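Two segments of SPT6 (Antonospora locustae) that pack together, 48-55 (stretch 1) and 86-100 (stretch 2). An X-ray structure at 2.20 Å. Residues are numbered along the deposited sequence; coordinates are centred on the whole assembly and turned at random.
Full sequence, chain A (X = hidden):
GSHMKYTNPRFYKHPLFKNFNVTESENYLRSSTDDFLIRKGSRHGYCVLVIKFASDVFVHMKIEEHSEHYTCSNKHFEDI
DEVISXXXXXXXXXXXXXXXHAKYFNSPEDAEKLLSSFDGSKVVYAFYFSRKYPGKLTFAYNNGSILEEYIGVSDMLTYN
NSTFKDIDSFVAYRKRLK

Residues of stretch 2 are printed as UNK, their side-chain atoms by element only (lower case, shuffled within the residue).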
ATOM      1  N   VAL A  48       3.164   3.974  21.115  1.00 36.16           N
ATOM      2  CA  VAL A  48       1.938   3.984  20.360  1.00 35.29           C
ATOM      3  C   VAL A  48       1.651   5.393  19.882  1.00 35.14           C
ATOM      4  O   VAL A  48       1.655   6.361  20.657  1.00 35.22           O
ATOM      5  CB  VAL A  48       0.723   3.475  21.160  1.00 36.27           C
ATOM      6  CG1 VAL A  48      -0.490   3.464  20.245  1.00 36.92           C
ATOM      7  CG2 VAL A  48       0.949   2.083  21.712  1.00 34.03           C
ATOM      8  N   LEU A  49       1.421   5.482  18.581  1.00 34.01           N
ATOM      9  CA  LEU A  49       1.068   6.712  17.919  1.00 33.70           C
ATOM     10  C   LEU A  49      -0.422   6.863  18.148  1.00 33.86           C
ATOM     11  O   LEU A  49      -1.171   5.916  17.933  1.00 33.76           O
ATOM     12  CB  LEU A  49       1.345   6.547  16.418  1.00 32.72           C
ATOM     13  CG  LEU A  49       0.797   7.573  15.441  1.00 31.99           C
ATOM     14  CD1 LEU A  49       1.520   8.873  15.681  1.00 29.09           C
ATOM     15  CD2 LEU A  49       1.030   7.098  13.986  1.00 29.32           C
ATOM     16  N   VAL A  50      -0.834   8.042  18.608  1.00 33.76           N
ATOM     17  CA  VAL A  50      -2.238   8.347  18.813  1.00 33.51           C
ATOM     18  C   VAL A  50      -2.482   9.559  17.913  1.00 34.22           C
ATOM     19  O   VAL A  50      -1.819  10.585  18.051  1.00 34.03           O
ATOM     20  CB  VAL A  50      -2.563   8.685  20.303  1.00 35.27           C
ATOM     21  CG1 VAL A  50      -4.095   8.813  20.545  1.00 35.85           C
ATOM     22  CG2 VAL A  50      -1.971   7.631  21.272  1.00 32.91           C
ATOM     23  N   ILE A  51      -3.412   9.393  16.965  1.00 34.33           N
ATOM     24  CA  ILE A  51      -3.891  10.452  16.079  1.00 35.43           C
ATOM     25  C   ILE A  51      -5.363  10.766  16.402  1.00 37.41           C
ATOM     26  O   ILE A  51      -6.204   9.859  16.429  1.00 38.53           O
ATOM     27  CB  ILE A  51      -3.808  10.028  14.612  1.00 34.95           C
ATOM     28  CG1 ILE A  51      -2.390   9.514  14.253  1.00 33.41           C
ATOM     29  CG2 ILE A  51      -4.148  11.167  13.728  1.00 34.85           C
ATOM     30  CD1 ILE A  51      -2.283   8.890  12.843  1.00 30.96           C
ATOM     31  N   LYS A  52      -5.670  12.031  16.662  1.00 38.95           N
ATOM     32  CA  LYS A  52      -7.036  12.478  16.921  1.00 41.33           C
ATOM     33  C   LYS A  52      -7.751  12.648  15.574  1.00 41.11           C
ATOM     34  O   LYS A  52      -7.383  13.505  14.774  1.00 42.23           O
ATOM     35  CB  LYS A  52      -6.988  13.819  17.678  1.00 43.45           C
ATOM     36  CG  LYS A  52      -8.251  14.669  17.603  1.00 46.71           C
ATOM     37  CD  LYS A  52      -8.213  15.899  18.541  1.00 50.00           C
ATOM     38  CE  LYS A  52      -7.308  17.023  18.014  1.00 49.70           C
ATOM     39  NZ  LYS A  52      -7.040  18.081  19.088  1.00 54.24           N
ATOM     40  N   PHE A  53      -8.741  11.814  15.291  1.00 40.99           N
ATOM     41  CA  PHE A  53      -9.477  11.954  14.018  1.00 40.63           C
ATOM     42  C   PHE A  53     -10.546  13.016  14.158  1.00 43.86           C
ATOM     43  O   PHE A  53     -10.775  13.783  13.218  1.00 46.02           O
ATOM     44  CB  PHE A  53     -10.059  10.622  13.563  1.00 39.49           C
ATOM     45  CG  PHE A  53      -9.130   9.846  12.678  1.00 36.26           C
ATOM     46  CD1 PHE A  53      -7.764   9.818  12.941  1.00 34.89           C
ATOM     47  CD2 PHE A  53      -9.611   9.107  11.625  1.00 36.14           C
ATOM     48  CE1 PHE A  53      -6.900   9.097  12.135  1.00 33.75           C
ATOM     49  CE2 PHE A  53      -8.741   8.401  10.794  1.00 31.49           C
ATOM     50  CZ  PHE A  53      -7.408   8.394  11.055  1.00 32.94           C
ATOM     51  N   ALA A  54     -11.144  13.072  15.350  1.00 44.22           N
ATOM     52  CA  ALA A  54     -12.198  13.992  15.720  1.00 48.13           C
ATOM     53  C   ALA A  54     -12.248  13.931  17.238  1.00 49.78           C
ATOM     54  O   ALA A  54     -11.679  13.012  17.846  1.00 48.04           O
ATOM     55  CB  ALA A  54     -13.542  13.552  15.139  1.00 48.21           C
ATOM     56  N   SER A  55     -12.917  14.918  17.823  1.00 53.68           N
ATOM     57  CA  SER A  55     -13.138  15.065  19.271  1.00 56.93           C
ATOM     58  C   SER A  55     -13.258  13.786  20.111  1.00 56.35           C
ATOM     59  O   SER A  55     -12.811  13.746  21.263  1.00 57.99           O
ATOM     60  CB  SER A  55     -14.411  15.875  19.489  1.00 61.24           C
ATOM     61  OG  SER A  55     -14.268  17.204  19.028  1.00 65.42           O
ATOM     62  N   UNK A  86       6.719  10.177   6.810  1.00 49.35           N
ATOM     63  CA  UNK A  86       6.316   9.200   5.818  1.00 51.48           C
ATOM     64  C   UNK A  86       4.923   8.714   6.087  1.00 49.25           C
ATOM     65  O   UNK A  86       4.206   8.406   5.162  1.00 50.89           O
ATOM     66  c   UNK A  86       8.573   8.478   4.988  1.00 56.95           C
ATOM     67  c   UNK A  86       6.734   6.855   4.933  1.00 54.26           C
ATOM     68  c   UNK A  86       7.332   8.020   5.691  1.00 53.04           C
ATOM     69  N   UNK A  87       4.516   8.693   7.351  1.00 47.88           N
ATOM     70  CA  UNK A  87       3.288   8.003   7.717  1.00 46.22           C
ATOM     71  C   UNK A  87       2.204   8.896   8.288  1.00 44.28           C
ATOM     72  O   UNK A  87       1.082   8.910   7.770  1.00 44.18           O
ATOM     73  c   UNK A  87       3.616   6.809   8.618  1.00 46.06           C
ATOM     74  c   UNK A  87       0.258   4.288   9.452  1.00 52.62           C
ATOM     75  c   UNK A  87       0.773   5.131  10.450  1.00 51.52           C
ATOM     76  c   UNK A  87       2.447   5.936   8.911  1.00 46.91           C
ATOM     77  o   UNK A  87      -0.848   3.478   9.728  1.00 55.75           O
ATOM     78  c   UNK A  87       1.868   5.940  10.165  1.00 48.38           C
ATOM     79  c   UNK A  87       1.915   5.098   7.924  1.00 51.08           C
ATOM     80  c   UNK A  87       0.827   4.276   8.190  1.00 51.28           C
ATOM     81  N   UNK A  88       2.538   9.674   9.319  1.00 43.68           N
ATOM     82  CA  UNK A  88       1.556  10.553  10.000  1.00 42.29           C
ATOM     83  C   UNK A  88       1.100  11.827   9.217  1.00 44.31           C
ATOM     84  O   UNK A  88      -0.096  12.086   9.095  1.00 43.93           O
ATOM     85  c   UNK A  88       2.354   9.658  12.266  1.00 40.60           C
ATOM     86  c   UNK A  88       2.046  10.925  11.438  1.00 41.70           C
ATOM     87  c   UNK A  88       1.044  11.767  12.152  1.00 40.40           C
ATOM     88  N   UNK A  89       2.033  12.635   8.702  1.00 46.53           N
ATOM     89  CA  UNK A  89       1.641  13.869   7.988  1.00 49.21           C
ATOM     90  C   UNK A  89       0.629  13.625   6.852  1.00 49.70           C
ATOM     91  O   UNK A  89      -0.384  14.340   6.774  1.00 49.67           O
ATOM     92  c   UNK A  89       6.710  16.277   9.224  1.00 76.19           C
ATOM     93  n   UNK A  89       6.290  16.435  10.487  1.00 75.46           N
ATOM     94  n   UNK A  89       7.999  16.038   8.998  1.00 77.36           N
ATOM     95  n   UNK A  89       5.858  16.347   8.186  1.00 74.35           N
ATOM     96  c   UNK A  89       4.410  16.612   8.273  1.00 67.50           C
ATOM     97  c   UNK A  89       3.575  15.386   8.689  1.00 54.87           C
ATOM     98  c   UNK A  89       2.845  14.717   7.520  1.00 51.71           C
ATOM     99  N   UNK A  90       0.870  12.601   6.000  1.00 49.78           N
ATOM    100  CA  UNK A  90      -0.086  12.356   4.903  1.00 50.68           C
ATOM    101  C   UNK A  90      -1.445  11.896   5.403  1.00 48.74           C
ATOM    102  O   UNK A  90      -2.444  12.228   4.785  1.00 50.01           O
ATOM    103  c   UNK A  90       0.584  11.257   4.066  1.00 51.23           C
ATOM    104  c   UNK A  90       2.020  11.199   4.550  1.00 52.14           C
ATOM    105  c   UNK A  90       1.990  11.646   5.967  1.00 49.83           C
ATOM    106  N   UNK A  91      -1.481  11.150   6.507  1.00 46.98           N
ATOM    107  CA  UNK A  91      -2.761  10.906   7.210  1.00 45.53           C
ATOM    108  C   UNK A  91      -3.416  12.228   7.557  1.00 46.74           C
ATOM    109  O   UNK A  91      -4.584  12.435   7.253  1.00 47.90           O
ATOM    110  c   UNK A  91      -1.968   7.508   9.067  1.00 43.39           C
ATOM    111  c   UNK A  91      -2.636   9.946   8.437  1.00 43.25           C
ATOM    112  c   UNK A  91      -3.911   9.883   9.177  1.00 41.58           C
ATOM    113  c   UNK A  91      -2.304   8.519   7.957  1.00 43.74           C
ATOM    114  N   UNK A  92      -2.661  13.154   8.147  1.00 47.99           N
ATOM    115  CA  UNK A  92      -3.236  14.448   8.536  1.00 48.86           C
ATOM    116  C   UNK A  92      -3.710  15.239   7.332  1.00 51.30           C
ATOM    117  O   UNK A  92      -4.744  15.912   7.397  1.00 53.03           O
ATOM    118  c   UNK A  92      -2.242  15.272   9.347  1.00 49.33           C
ATOM    119  c   UNK A  92      -2.823  14.171  11.529  1.00 49.47           C
ATOM    120  c   UNK A  92      -0.656  15.429  11.315  1.00 50.00           C
ATOM    121  c   UNK A  92      -1.693  14.566  10.586  1.00 48.98           C
ATOM    122  N   UNK A  93      -2.951  15.173   6.240  1.00 52.35           N
ATOM    123  CA  UNK A  93      -3.320  15.849   5.001  1.00 55.44           C
ATOM    124  C   UNK A  93      -4.645  15.272   4.495  1.00 54.30           C
ATOM    125  O   UNK A  93      -5.567  15.996   4.159  1.00 54.80           O
ATOM    126  c   UNK A  93      -1.044  16.805   4.130  1.00 63.88           C
ATOM    127  c   UNK A  93       0.195  16.500   3.280  1.00 70.14           C
ATOM    128  c   UNK A  93      -2.189  15.754   3.946  1.00 57.92           C
ATOM    129  c   UNK A  93       1.740  18.413   3.010  1.00 82.40           C
ATOM    130  n   UNK A  93       1.333  17.329   3.670  1.00 75.57           N
ATOM    131  n   UNK A  93       1.106  18.816   1.912  1.00 85.35           N
ATOM    132  n   UNK A  93       2.791  19.101   3.447  1.00 85.07           N
ATOM    133  N   UNK A  94      -4.728  13.953   4.500  1.00 51.88           N
ATOM    134  CA  UNK A  94      -5.974  13.261   4.242  1.00 51.36           C
ATOM    135  C   UNK A  94      -7.156  13.684   5.146  1.00 50.59           C
ATOM    136  O   UNK A  94      -8.217  14.044   4.642  1.00 50.66           O
ATOM    137  c   UNK A  94      -5.736  11.766   4.350  1.00 49.27           C
ATOM    138  c   UNK A  94      -6.563  11.006   3.406  1.00 50.89           C
ATOM    139  o   UNK A  94      -7.209  11.584   2.540  1.00 53.79           O
ATOM    140  n   UNK A  94      -6.571   9.692   3.553  1.00 50.99           N
ATOM    141  N   UNK A  95      -6.972  13.627   6.472  1.00 48.94           N
ATOM    142  CA  UNK A  95      -8.014  14.045   7.410  1.00 48.67           C
ATOM    143  C   UNK A  95      -8.472  15.463   7.115  1.00 52.01           C
ATOM    144  O   UNK A  95      -9.682  15.742   7.175  1.00 53.43           O
ATOM    145  c   UNK A  95      -6.664  12.773  10.844  1.00 43.51           C
ATOM    146  c   UNK A  95      -7.501  13.998   8.844  1.00 47.30           C
ATOM    147  c   UNK A  95      -8.584  11.886   9.546  1.00 43.28           C
ATOM    148  c   UNK A  95      -7.269  12.627   9.460  1.00 45.46           C
ATOM    149  N   UNK A  96      -7.524  16.368   6.817  1.00 52.96           N
ATOM    150  CA  UNK A  96      -7.905  17.763   6.522  1.00 56.72           C
ATOM    151  C   UNK A  96      -8.901  17.863   5.354  1.00 57.19           C
ATOM    152  O   UNK A  96      -9.911  18.561   5.462  1.00 58.61           O
ATOM    153  c   UNK A  96      -6.126  22.236   4.677  1.00 76.46           C
ATOM    154  c   UNK A  96      -5.834  21.082   5.643  1.00 70.61           C
ATOM    155  n   UNK A  96      -6.483  23.534   5.346  1.00 82.39           N
ATOM    156  c   UNK A  96      -7.032  20.107   5.712  1.00 65.27           C
ATOM    157  c   UNK A  96      -6.684  18.710   6.322  1.00 59.05           C
ATOM    158  N   UNK A  97      -8.608  17.149   4.260  1.00 56.42           N
ATOM    159  CA  UNK A  97      -9.452  17.168   3.036  1.00 57.17           C
ATOM    160  C   UNK A  97     -10.812  16.621   3.342  1.00 54.63           C
ATOM    161  O   UNK A  97     -11.819  17.193   2.947  1.00 56.21           O
ATOM    162  c   UNK A  97      -8.842  16.301   1.918  1.00 57.16           C
ATOM    163  o   UNK A  97      -7.530  16.737   1.576  1.00 60.36           O
ATOM    164  N   UNK A  98     -10.819  15.500   4.058  1.00 50.95           N
ATOM    165  CA  UNK A  98     -12.026  14.777   4.386  1.00 48.92           C
ATOM    166  C   UNK A  98     -12.986  15.755   5.050  1.00 51.51           C
ATOM    167  O   UNK A  98     -14.125  15.895   4.601  1.00 52.92           O
ATOM    168  c   UNK A  98     -12.916  13.116   6.101  1.00 42.28           C
ATOM    169  c   UNK A  98     -11.163  12.393   4.440  1.00 44.27           C
ATOM    170  c   UNK A  98     -11.716  13.545   5.287  1.00 45.50           C
ATOM    171  c   UNK A  98     -10.447  11.267   5.255  1.00 34.90           C
ATOM    172  N   UNK A  99     -12.522  16.456   6.079  1.00 52.11           N
ATOM    173  CA  UNK A  99     -13.419  17.321   6.867  1.00 55.12           C
ATOM    174  C   UNK A  99     -13.751  18.617   6.172  1.00 58.52           C
ATOM    175  O   UNK A  99     -14.680  19.325   6.570  1.00 60.90           O
ATOM    176  n   UNK A  99     -11.079  16.573  12.454  1.00 60.20           N
ATOM    177  c   UNK A  99     -12.463  16.334   8.989  1.00 53.86           C
ATOM    178  c   UNK A  99     -12.843  17.600   8.249  1.00 55.21           C
ATOM    179  c   UNK A  99     -12.397  16.625  10.450  1.00 57.50           C
ATOM    180  c   UNK A  99     -11.170  15.997  11.074  1.00 54.80           C
ATOM    181  N   UNK A 100     -12.988  18.930   5.134  1.00 59.71           N
ATOM    182  CA  UNK A 100     -13.305  20.075   4.279  1.00 64.23           C
ATOM    183  C   UNK A 100     -14.460  19.745   3.335  1.00 65.11           C
ATOM    184  O   UNK A 100     -15.215  20.634   2.923  1.00 69.05           O
ATOM    185  c   UNK A 100     -12.075  20.538   3.484  1.00 65.51           C
TER

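Position 86 carries three carbons, one bearing the other two, and lies out of reach of the strand; this is Val-86. At 87 a single carbon leads to a six-carbon ring bearing one oxygen, and the ring edge meets Leu-49, the pattern of tyrosine. In Tyr-87, CE2 lies 4.1 Å from Leu-49 CD2, while the hydroxyl is hydrogen-bonded elsewhere in the structure. Position 88 again has three carbons forked at the first; its CA-to-CB bond points toward stretch 1, and a carbon lies against Leu-49. This is Val-88, whose CG2 is 3.4 Å from Leu-49 CD2.

At 89, three carbons, a nitrogen and a carbon carrying two more nitrogens, exposed and clear of stretch 1, identify Arg-89. At 90, three carbons close a ring onto the backbone nitrogen, out of reach of stretch 1, so the residue is Pro-90; its nitrogen has no hydrogen to donate, and the helix is kinked here.

Position 91 has four carbons forked at the first, one arm two carbons long, with carbons near Ile-51 and Phe-53, and is Ile-91. Its CD1 sits 4.0 Å from Ile-51 CD1, and its CG2 4.2 Å from Phe-53 CZ. The four carbons at 92 fork at the second, and one comes near Ile-51: Leu-92, whose CA-to-CB bond points sideways but whose CD2 is 4.0 Å from Ile-51 CG2. Position 93 repeats the guanidinium pattern, exposed and out of reach, and is Arg-93. Two carbons, the second bearing one oxygen and one nitrogen, buried but not touching the strand, make 94 Asn-94.

At 95 the CA-to-CB bond points toward stretch 1, and the four side-chain carbons fork at the second, one of them over the face of the Phe-53 ring. This is Leu-95: CD2 stands 3.6 Å from the centroid of the Phe-53 ring, 12° off its normal, in a CH-pi contact, and CD1 lies 4.2 Å from Ile-51 CG2.

At 96, four carbons in a row end in nitrogen, out of reach of stretch 1: Lys-96. Position 97 has one carbon and one oxygen, also out of reach: Ser-97, whose OG makes a weak hydrogen bond to Arg-93 O. Position 98 has four carbons forked at the first with one longer arm; its CA-to-CB bond points toward stretch 1, but the side chain makes no contact with it: Ile-98. At 99 another four-carbon chain ends in a nitrogen that reaches the Phe-53 carbonyl: Lys-99, whose NZ donates a hydrogen bond to Phe-53 O at 2.9 Å. The lone carbon at 100, out of reach, is Ala-100.

Helix and strand run nearly parallel, at 14°, so successive helical turns meet Leu-49, Ile-51 and Phe-53 in order. Val-88, Ile-91 and Leu-95 supply most of the apolar face, with Tyr-87 and Leu-92 adding to it, and Lys-99 adds a polar tie where the chain turns its corner.

Stretch 2, residues 86-100: VYVRPILRNLKSIKA
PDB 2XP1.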